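Local coordinates for protein voltage-sensor containing phosphatase (Ciona intestinalis, PDB 3V0D) that probably dephosphorylates membrane phosphoinositides under the control of a voltage sensor, its crystallised part joining a PTEN-like phosphatase domain to a C2 domain, at residues K66-L72 with D119-H125; S139-E143 with F185-K189; V207-Q213 with R324-K330. The protein carries 1 engineered substitution. All blocks are in the same frame, centred on the assembly; numbering follows the deposited sequence.

Contact 1 of 3, residues K66-L72 with D119-H125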
# COMPACT_ATOMS: atom_id res chain seq x y z
N LYS A 66 -13.30 23.67 10.34
CA LYS A 66 -12.54 22.79 11.22
C LYS A 66 -12.28 21.43 10.57
O LYS A 66 -12.12 20.43 11.28
CB LYS A 66 -13.26 22.63 12.56
CG LYS A 66 -13.21 23.90 13.41
CD LYS A 66 -13.51 23.62 14.88
CE LYS A 66 -13.90 24.87 15.63
NZ LYS A 66 -12.82 25.88 15.63
N PHE A 67 -12.20 21.40 9.25
CA PHE A 67 -11.87 20.15 8.56
C PHE A 67 -10.70 20.29 7.60
O PHE A 67 -10.41 21.37 7.06
CB PHE A 67 -13.10 19.60 7.82
CG PHE A 67 -13.56 20.46 6.67
CD1 PHE A 67 -13.01 20.31 5.41
CD2 PHE A 67 -14.53 21.45 6.86
CE1 PHE A 67 -13.41 21.12 4.35
CE2 PHE A 67 -14.94 22.26 5.79
CZ PHE A 67 -14.37 22.09 4.55
N ARG A 68 -10.05 19.15 7.34
CA ARG A 68 -9.03 19.04 6.30
C ARG A 68 -9.30 17.73 5.58
O ARG A 68 -9.52 16.69 6.23
CB ARG A 68 -7.64 19.08 6.90
CG ARG A 68 -6.50 19.22 5.92
CD ARG A 68 -5.31 19.81 6.64
NE ARG A 68 -4.15 20.04 5.80
CZ ARG A 68 -4.08 21.02 4.90
NH1 ARG A 68 -5.12 21.82 4.72
NH2 ARG A 68 -2.96 21.17 4.19
N ILE A 69 -9.28 17.78 4.25
CA ILE A 69 -9.55 16.61 3.39
C ILE A 69 -8.25 16.13 2.78
O ILE A 69 -7.48 16.94 2.27
CB ILE A 69 -10.52 17.00 2.25
CG1 ILE A 69 -11.75 17.78 2.75
CG2 ILE A 69 -10.90 15.76 1.42
CD1 ILE A 69 -12.62 17.02 3.73
N TYR A 70 -8.05 14.81 2.80
CA TYR A 70 -6.89 14.19 2.16
C TYR A 70 -7.36 13.30 1.03
O TYR A 70 -8.09 12.32 1.27
CB TYR A 70 -6.09 13.38 3.19
CG TYR A 70 -5.49 14.26 4.27
CD1 TYR A 70 -6.19 14.58 5.41
CD2 TYR A 70 -4.22 14.82 4.09
CE1 TYR A 70 -5.65 15.41 6.39
CE2 TYR A 70 -3.66 15.67 5.06
CZ TYR A 70 -4.40 15.95 6.20
OH TYR A 70 -3.88 16.76 7.19
N ASN A 71 -6.95 13.64 -0.19
CA ASN A 71 -7.24 12.85 -1.38
C ASN A 71 -6.02 12.00 -1.68
O ASN A 71 -4.97 12.54 -2.05
CB ASN A 71 -7.57 13.77 -2.56
CG ASN A 71 -7.71 13.01 -3.85
OD1 ASN A 71 -7.73 11.78 -3.88
ND2 ASN A 71 -7.81 13.73 -4.95
N LEU A 72 -6.15 10.68 -1.51
CA LEU A 72 -5.02 9.75 -1.65
C LEU A 72 -4.92 9.17 -3.06
O LEU A 72 -4.12 8.26 -3.30
CB LEU A 72 -5.13 8.64 -0.64
CG LEU A 72 -4.66 8.94 0.77
CD1 LEU A 72 -5.08 10.30 1.31
CD2 LEU A 72 -5.03 7.82 1.69
N ASP A 119 -11.03 20.40 18.23
CA ASP A 119 -12.20 20.08 17.42
C ASP A 119 -11.89 19.94 15.93
O ASP A 119 -12.80 19.72 15.13
CB ASP A 119 -13.31 21.11 17.63
CG ASP A 119 -13.73 21.23 19.09
OD1 ASP A 119 -13.95 22.36 19.57
OD2 ASP A 119 -13.85 20.19 19.76
N HIS A 120 -10.62 20.07 15.53
CA HIS A 120 -10.27 19.82 14.15
C HIS A 120 -10.48 18.36 13.79
O HIS A 120 -10.26 17.46 14.61
CB HIS A 120 -8.84 20.26 13.89
CG HIS A 120 -8.71 21.73 13.64
ND1 HIS A 120 -7.51 22.34 13.39
CD2 HIS A 120 -9.65 22.71 13.62
CE1 HIS A 120 -7.70 23.63 13.21
NE2 HIS A 120 -9.00 23.88 13.34
N VAL A 121 -10.91 18.13 12.55
CA VAL A 121 -11.04 16.79 12.02
C VAL A 121 -10.24 16.65 10.73
O VAL A 121 -9.98 17.63 10.01
CB VAL A 121 -12.53 16.36 11.79
CG1 VAL A 121 -13.34 16.60 13.05
CG2 VAL A 121 -13.17 17.06 10.61
N ILE A 122 -9.89 15.40 10.45
CA ILE A 122 -9.31 15.01 9.17
C ILE A 122 -10.22 13.99 8.54
O ILE A 122 -10.74 13.09 9.20
CB ILE A 122 -7.86 14.50 9.30
CG1 ILE A 122 -7.73 13.26 10.19
CG2 ILE A 122 -6.95 15.63 9.78
CD1 ILE A 122 -6.28 12.78 10.38
N ALA A 123 -10.40 14.13 7.22
CA ALA A 123 -11.19 13.18 6.44
C ALA A 123 -10.31 12.66 5.33
O ALA A 123 -9.91 13.43 4.44
CB ALA A 123 -12.46 13.82 5.90
N ILE A 124 -10.01 11.37 5.40
CA ILE A 124 -9.10 10.71 4.47
C ILE A 124 -9.93 9.89 3.50
O ILE A 124 -10.80 9.13 3.92
CB ILE A 124 -8.09 9.86 5.25
CG1 ILE A 124 -7.29 10.77 6.22
CG2 ILE A 124 -7.17 9.12 4.31
CD1 ILE A 124 -6.47 10.05 7.26
N HIS A 125 -9.67 10.08 2.22
CA HIS A 125 -10.37 9.30 1.21
C HIS A 125 -9.45 8.81 0.15
O HIS A 125 -8.38 9.38 -0.13
CB HIS A 125 -11.56 10.05 0.58
CG HIS A 125 -11.20 11.05 -0.48
ND1 HIS A 125 -10.93 10.69 -1.78
CD2 HIS A 125 -11.06 12.40 -0.42
CE1 HIS A 125 -10.63 11.78 -2.48
NE2 HIS A 125 -10.72 12.83 -1.69
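N71 packs against the H125 imidazole, with its CA over one face, 3.8 Å from the ring centroid, a CH-pi contact. The N71 amide plane is 20° from the ring plane, and its OD1 lies 3.2 Å from CE1 of H125. The H125 first torsion (chi1 80°) helps, setting CG between the backbone N and the carbonyl carbon and bringing the ring towards the neighbouring strand. At the imidazole edge, CG2 of I69 stands 3.8 Å from CD2 of H125. Outside partners fix both polar groups: H125 NE2 bonds to Y78, while N71 uses OD1 for C73 N and ND2 for R76 O.

The other sheet face carries Y70, whose ring edge receives I122 CG2 at 3.6 Å from CE1. Its hydroxyl bonds to D109, which also forms a salt bridge with R68 NE. At the start of the pair, K66 runs alongside D119, with K66 CD 3.7 Å from D119 CB, before NZ reaches a salt bridge with D117.

Six backbone hydrogen bonds tie the strands in parallel, their axes 18° apart; V121 N to K66 O measures 2.9 Å, and R68 N to V121 O is the longest of the six at 3.1 Å.

Within the central sheet, strand 67-73 is flanked by strands 87-92 and 121-125, and 121-125 in turn by 34-41. Helices 100-115 and 131-143 pack on the Y70 and I122 face, while F39, M37 and I35 of strand 34-41 adjoin N71, H125 and A123.

Contact 2 of 3, residues S139-E143 with F185-K189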
# COMPACT_ATOMS: atom_id res chain seq x y z
N SER A 139 -1.69 4.72 10.15
CA SER A 139 -0.47 5.43 10.52
C SER A 139 -0.80 6.62 11.43
O SER A 139 -0.08 6.86 12.41
CB SER A 139 0.27 5.90 9.25
OG SER A 139 0.71 4.80 8.48
N TRP A 140 -1.84 7.38 11.09
CA TRP A 140 -2.24 8.51 11.95
C TRP A 140 -2.59 8.05 13.36
O TRP A 140 -2.21 8.69 14.33
CB TRP A 140 -3.39 9.30 11.32
CG TRP A 140 -3.91 10.31 12.28
CD1 TRP A 140 -5.09 10.25 12.99
CD2 TRP A 140 -3.23 11.47 12.76
NE1 TRP A 140 -5.19 11.31 13.84
CE2 TRP A 140 -4.06 12.06 13.73
CE3 TRP A 140 -2.00 12.05 12.46
CZ2 TRP A 140 -3.69 13.22 14.41
CZ3 TRP A 140 -1.64 13.20 13.14
CH2 TRP A 140 -2.48 13.77 14.09
N LEU A 141 -3.33 6.94 13.48
CA LEU A 141 -3.72 6.46 14.79
C LEU A 141 -2.53 6.06 15.63
O LEU A 141 -2.55 6.24 16.85
CB LEU A 141 -4.72 5.32 14.66
CG LEU A 141 -6.06 5.71 14.06
CD1 LEU A 141 -6.89 4.47 13.75
CD2 LEU A 141 -6.81 6.73 14.97
N LEU A 142 -1.49 5.52 14.99
CA LEU A 142 -0.22 5.26 15.67
C LEU A 142 0.42 6.57 16.12
O LEU A 142 0.89 6.70 17.25
CB LEU A 142 0.75 4.52 14.75
CG LEU A 142 0.47 3.07 14.47
CD1 LEU A 142 1.41 2.55 13.39
CD2 LEU A 142 0.55 2.23 15.75
N GLU A 143 0.50 7.54 15.21
CA GLU A 143 1.09 8.85 15.56
C GLU A 143 0.36 9.48 16.75
O GLU A 143 0.99 10.06 17.64
CB GLU A 143 1.04 9.79 14.37
CG GLU A 143 1.59 11.18 14.73
CD GLU A 143 3.02 11.18 15.23
OE1 GLU A 143 3.42 12.14 15.93
OE2 GLU A 143 3.75 10.21 14.93
N PHE A 185 6.14 2.70 9.31
CA PHE A 185 5.88 3.89 10.10
C PHE A 185 6.05 3.61 11.60
O PHE A 185 6.65 4.41 12.31
CB PHE A 185 4.50 4.48 9.78
CG PHE A 185 4.27 5.74 10.55
CD1 PHE A 185 5.03 6.88 10.30
CD2 PHE A 185 3.36 5.78 11.61
CE1 PHE A 185 4.91 8.01 11.10
CE2 PHE A 185 3.21 6.92 12.38
CZ PHE A 185 3.97 8.04 12.12
N GLU A 186 5.53 2.49 12.07
CA GLU A 186 5.73 2.11 13.47
C GLU A 186 7.22 2.08 13.81
O GLU A 186 7.64 2.59 14.86
CB GLU A 186 5.08 0.76 13.73
CG GLU A 186 5.27 0.27 15.17
CD GLU A 186 4.81 -1.17 15.43
OE1 GLU A 186 4.06 -1.73 14.63
OE2 GLU A 186 5.20 -1.73 16.48
N LYS A 187 8.02 1.47 12.93
CA LYS A 187 9.46 1.37 13.16
C LYS A 187 10.12 2.75 13.16
O LYS A 187 11.05 3.00 13.95
CB LYS A 187 10.11 0.47 12.11
CG LYS A 187 11.60 0.20 12.33
CD LYS A 187 12.13 -0.94 11.47
CE LYS A 187 11.54 -2.28 11.88
NZ LYS A 187 11.75 -2.58 13.34
N ILE A 188 9.69 3.63 12.27
CA ILE A 188 10.22 4.99 12.22
C ILE A 188 9.93 5.73 13.53
O ILE A 188 10.81 6.39 14.10
CB ILE A 188 9.65 5.71 10.99
CG1 ILE A 188 10.37 5.18 9.76
CG2 ILE A 188 9.79 7.24 11.12
CD1 ILE A 188 9.73 5.54 8.44
N LYS A 189 8.70 5.63 14.03
CA LYS A 189 8.36 6.25 15.30
C LYS A 189 9.16 5.67 16.45
O LYS A 189 9.65 6.41 17.30
CB LYS A 189 6.83 6.17 15.49
CG LYS A 189 6.25 6.92 16.67
CD LYS A 189 4.72 6.88 16.67
CE LYS A 189 4.13 7.55 17.89
NZ LYS A 189 4.47 8.98 18.00
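The F185 ring meets segment 139-143 of helix 131-143 largely by its rim. L142 CD1 and the OE2 of E143 lie at the edge, near the ring plane, and the backbone N of E143 is also in plane there. S139 O approaches obliquely, 3.3 Å from F185 CE2; this carbonyl already accepts the intrahelical bond from E143 N. The carboxylate of E143 is turned 62° from the ring, with OE2 3.6 Å from CZ of F185. F185 holds CG anti to its own N (chi1 -177°), which carries the ring across to the opposing helix.

Hydrophobic contact is modest: S139 CB lies 3.9 Å from F185 CD2, and L142 slides past F185 in the opposite direction, its CD1 4.2 Å from F185 CD2 and 4.1 Å from E186 CB.

The charged pair is looser. The K189 chain passes L142 O, its CE 3.4 Å from that oxygen, and NZ lies 3.4 Å from E143 OE2, a weak hydrogen bond within a salt bridge; K189 has a second conformer, so the link is provisional. E143 OE1 has a firmer partner in K111.

The segment axes run 21° apart at 10.3 Å. Around them, helix 100-115 meets both F185 and E143, through L104 and I107, and A153 of helix 150-161 packs against L142, placing the pair in the helical layer of the phosphatase domain.

Contact 3 of 3, residues V207-Q213 with R324-K330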
# COMPACT_ATOMS: atom_id res chain seq x y z
N VAL A 207 17.26 -13.06 -7.34
CA VAL A 207 15.90 -13.32 -6.89
C VAL A 207 15.71 -14.82 -6.83
O VAL A 207 16.14 -15.54 -7.73
CB VAL A 207 14.83 -12.60 -7.79
CG1 VAL A 207 14.97 -12.93 -9.31
CG2 VAL A 207 13.42 -12.86 -7.27
N THR A 208 15.10 -15.28 -5.74
CA THR A 208 14.86 -16.69 -5.48
C THR A 208 13.38 -16.86 -5.18
O THR A 208 12.86 -16.15 -4.32
CB THR A 208 15.70 -17.18 -4.29
OG1 THR A 208 17.07 -16.91 -4.59
CG2 THR A 208 15.51 -18.68 -4.04
N ILE A 209 12.73 -17.80 -5.88
CA ILE A 209 11.32 -18.06 -5.66
C ILE A 209 11.16 -19.54 -5.31
O ILE A 209 11.57 -20.41 -6.08
CB ILE A 209 10.48 -17.74 -6.90
CG1 ILE A 209 10.77 -16.31 -7.40
CG2 ILE A 209 9.00 -17.97 -6.62
CD1 ILE A 209 10.06 -15.93 -8.70
N THR A 210 10.58 -19.79 -4.14
CA THR A 210 10.31 -21.15 -3.68
C THR A 210 8.88 -21.56 -3.96
O THR A 210 8.01 -20.71 -4.12
CB THR A 210 10.60 -21.28 -2.17
OG1 THR A 210 9.73 -20.40 -1.44
CG2 THR A 210 12.07 -20.96 -1.90
N ALA A 211 8.64 -22.88 -4.01
CA ALA A 211 7.33 -23.44 -4.35
C ALA A 211 6.88 -23.00 -5.73
O ALA A 211 5.75 -22.57 -5.93
CB ALA A 211 6.26 -23.16 -3.27
N ILE A 212 7.75 -23.24 -6.70
CA ILE A 212 7.47 -22.79 -8.07
C ILE A 212 6.54 -23.73 -8.84
O ILE A 212 5.85 -23.29 -9.76
CB ILE A 212 8.80 -22.48 -8.82
CG1 ILE A 212 8.57 -21.67 -10.11
CG2 ILE A 212 9.59 -23.77 -9.13
CD1 ILE A 212 8.11 -20.24 -9.85
N GLN A 213 6.48 -25.02 -8.48
CA GLN A 213 5.58 -25.93 -9.17
C GLN A 213 4.15 -25.39 -9.15
O GLN A 213 3.69 -24.92 -8.11
CB GLN A 213 5.66 -27.34 -8.56
CG GLN A 213 4.49 -28.30 -8.85
CD GLN A 213 3.46 -28.32 -7.72
OE1 GLN A 213 3.71 -28.86 -6.64
NE2 GLN A 213 2.29 -27.76 -7.97
N ARG A 324 1.30 -21.84 -2.83
CA ARG A 324 1.21 -22.75 -1.69
C ARG A 324 1.87 -22.14 -0.46
O ARG A 324 2.47 -21.05 -0.53
CB ARG A 324 1.79 -24.10 -2.08
CG ARG A 324 0.95 -24.81 -3.14
CD ARG A 324 1.62 -26.08 -3.67
NE ARG A 324 2.68 -25.75 -4.63
CZ ARG A 324 3.97 -26.02 -4.48
NH1 ARG A 324 4.42 -26.67 -3.40
NH2 ARG A 324 4.82 -25.70 -5.45
N ASP A 325 1.72 -22.80 0.68
CA ASP A 325 2.10 -22.12 1.94
C ASP A 325 3.59 -21.81 2.06
O ASP A 325 3.96 -20.90 2.81
CB ASP A 325 1.53 -22.80 3.19
CG ASP A 325 2.01 -24.22 3.36
OD1 ASP A 325 3.02 -24.63 2.77
OD2 ASP A 325 1.36 -24.93 4.15
N ASN A 326 4.42 -22.51 1.29
CA ASN A 326 5.86 -22.28 1.28
C ASN A 326 6.33 -21.42 0.09
O ASN A 326 7.54 -21.32 -0.15
CB ASN A 326 6.64 -23.59 1.33
CG ASN A 326 6.35 -24.52 0.16
OD1 ASN A 326 7.27 -25.18 -0.35
ND2 ASN A 326 5.09 -24.62 -0.25
N PHE A 327 5.39 -20.79 -0.61
CA PHE A 327 5.76 -19.83 -1.66
C PHE A 327 6.37 -18.59 -1.02
O PHE A 327 5.77 -17.95 -0.17
CB PHE A 327 4.52 -19.45 -2.44
CG PHE A 327 4.80 -18.48 -3.56
CD1 PHE A 327 5.27 -18.95 -4.78
CD2 PHE A 327 4.58 -17.10 -3.42
CE1 PHE A 327 5.54 -18.07 -5.82
CE2 PHE A 327 4.84 -16.22 -4.46
CZ PHE A 327 5.32 -16.70 -5.66
N THR A 328 7.59 -18.28 -1.46
CA THR A 328 8.33 -17.10 -0.96
C THR A 328 9.11 -16.48 -2.09
O THR A 328 9.47 -17.17 -3.06
CB THR A 328 9.32 -17.44 0.23
OG1 THR A 328 10.46 -18.14 -0.27
CG2 THR A 328 8.65 -18.22 1.34
N VAL A 329 9.41 -15.19 -1.94
CA VAL A 329 10.31 -14.49 -2.86
C VAL A 329 11.38 -13.82 -2.01
O VAL A 329 11.06 -13.13 -1.04
CB VAL A 329 9.56 -13.43 -3.69
CG1 VAL A 329 10.55 -12.69 -4.62
CG2 VAL A 329 8.45 -14.11 -4.54
N LYS A 330 12.64 -14.04 -2.37
CA LYS A 330 13.80 -13.44 -1.70
C LYS A 330 14.58 -12.60 -2.73
O LYS A 330 14.97 -13.14 -3.77
CB LYS A 330 14.70 -14.51 -1.10
CG LYS A 330 15.99 -13.95 -0.54
CD LYS A 330 16.85 -14.99 0.11
CE LYS A 330 17.52 -15.87 -0.89
NZ LYS A 330 18.54 -16.70 -0.20
O HOH W 1 17.71 -14.18 -4.06
O HOH W 2 12.69 -17.47 -1.79
O HOH W 3 3.26 -22.30 -4.88
O HOH W 4 1.33 -24.52 -6.97
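T208 and K330 form an antiparallel hydrogen-bonded pair, and such backbone bonds supply the frame: T208 N to K330 O and K330 N to T208 O are both 2.9 Å, each donor in the carbonyl plane of its acceptor. I209 and V329 make the next, non-hydrogen-bonded pair.

Beyond this, side-chain hydroxyls add bonds. T210 OG1 sits between its backbone N and carbonyl carbon (chi1 62°), from where it donates to N326 O at 2.7 Å. T328 OG1 lies 2.6 Å from that same T210 OG1.

The cationic group is R324. Its NH2 reaches Q213 O at 3.0 Å with an N-H...O angle of 163°; Q213 O lies close to the guanidinium plane, and NH2 sits 20° out of the carbonyl plane. A211 CB packs over one guanidinium face; the Q213 amide stacks over the opposite one, although Q213 has a second conformer and this stack is provisional. D254 completes the grip as a salt bridge to NH2.

Apolar contacts line the face bearing I209 and V329: I209 CG2 comes 3.6 Å from F327 CE1, and V207 CG2 is 3.9 Å from V329 CG1. The F327 ring meets F290 edge-to-face.

Four waters bridge the pair, joining T208 OG1 to K330 O, T208 O to T328 OG1, A211 O to R324 N, and Q213 O to R324 NE.

T210 O is buried without a conventional partner; the F327 CA, 3.4 Å from T210 O, makes a CA-H...O contact that offers only weak compensation. The chemistry thus changes along the pair, from regular sheet bonding within the C2 beta-sandwich to an arginine held by Q213 O and by the D254 carboxylate, whose charge probably helps keep its guanidinium in place.

The contacts follow one another along the chain without interleaving. Contacts 1 and 2, their centres 18 Å apart, belong to the phosphatase domain and touch directly: I122 CD1 of contact 1 packs 3.8 Å from W140 CD1 of contact 2. Between strand 121-125 and helix 131-143 runs the phosphate-binding loop of the tyrosine-phosphatase fold, whose HCX5R signature begins with H125; its catalytic cysteine is replaced here by an engineered serine. Contact 1 thus ends at the probable active site, and one segment of contact 2, 139-143, lies farther along the helix that follows it. Contact 3 belongs to the C2 domain, about 41 Å from contact 1 and 30 Å from contact 2 between centres, with nearest atoms about 26 Å and 17 Å away.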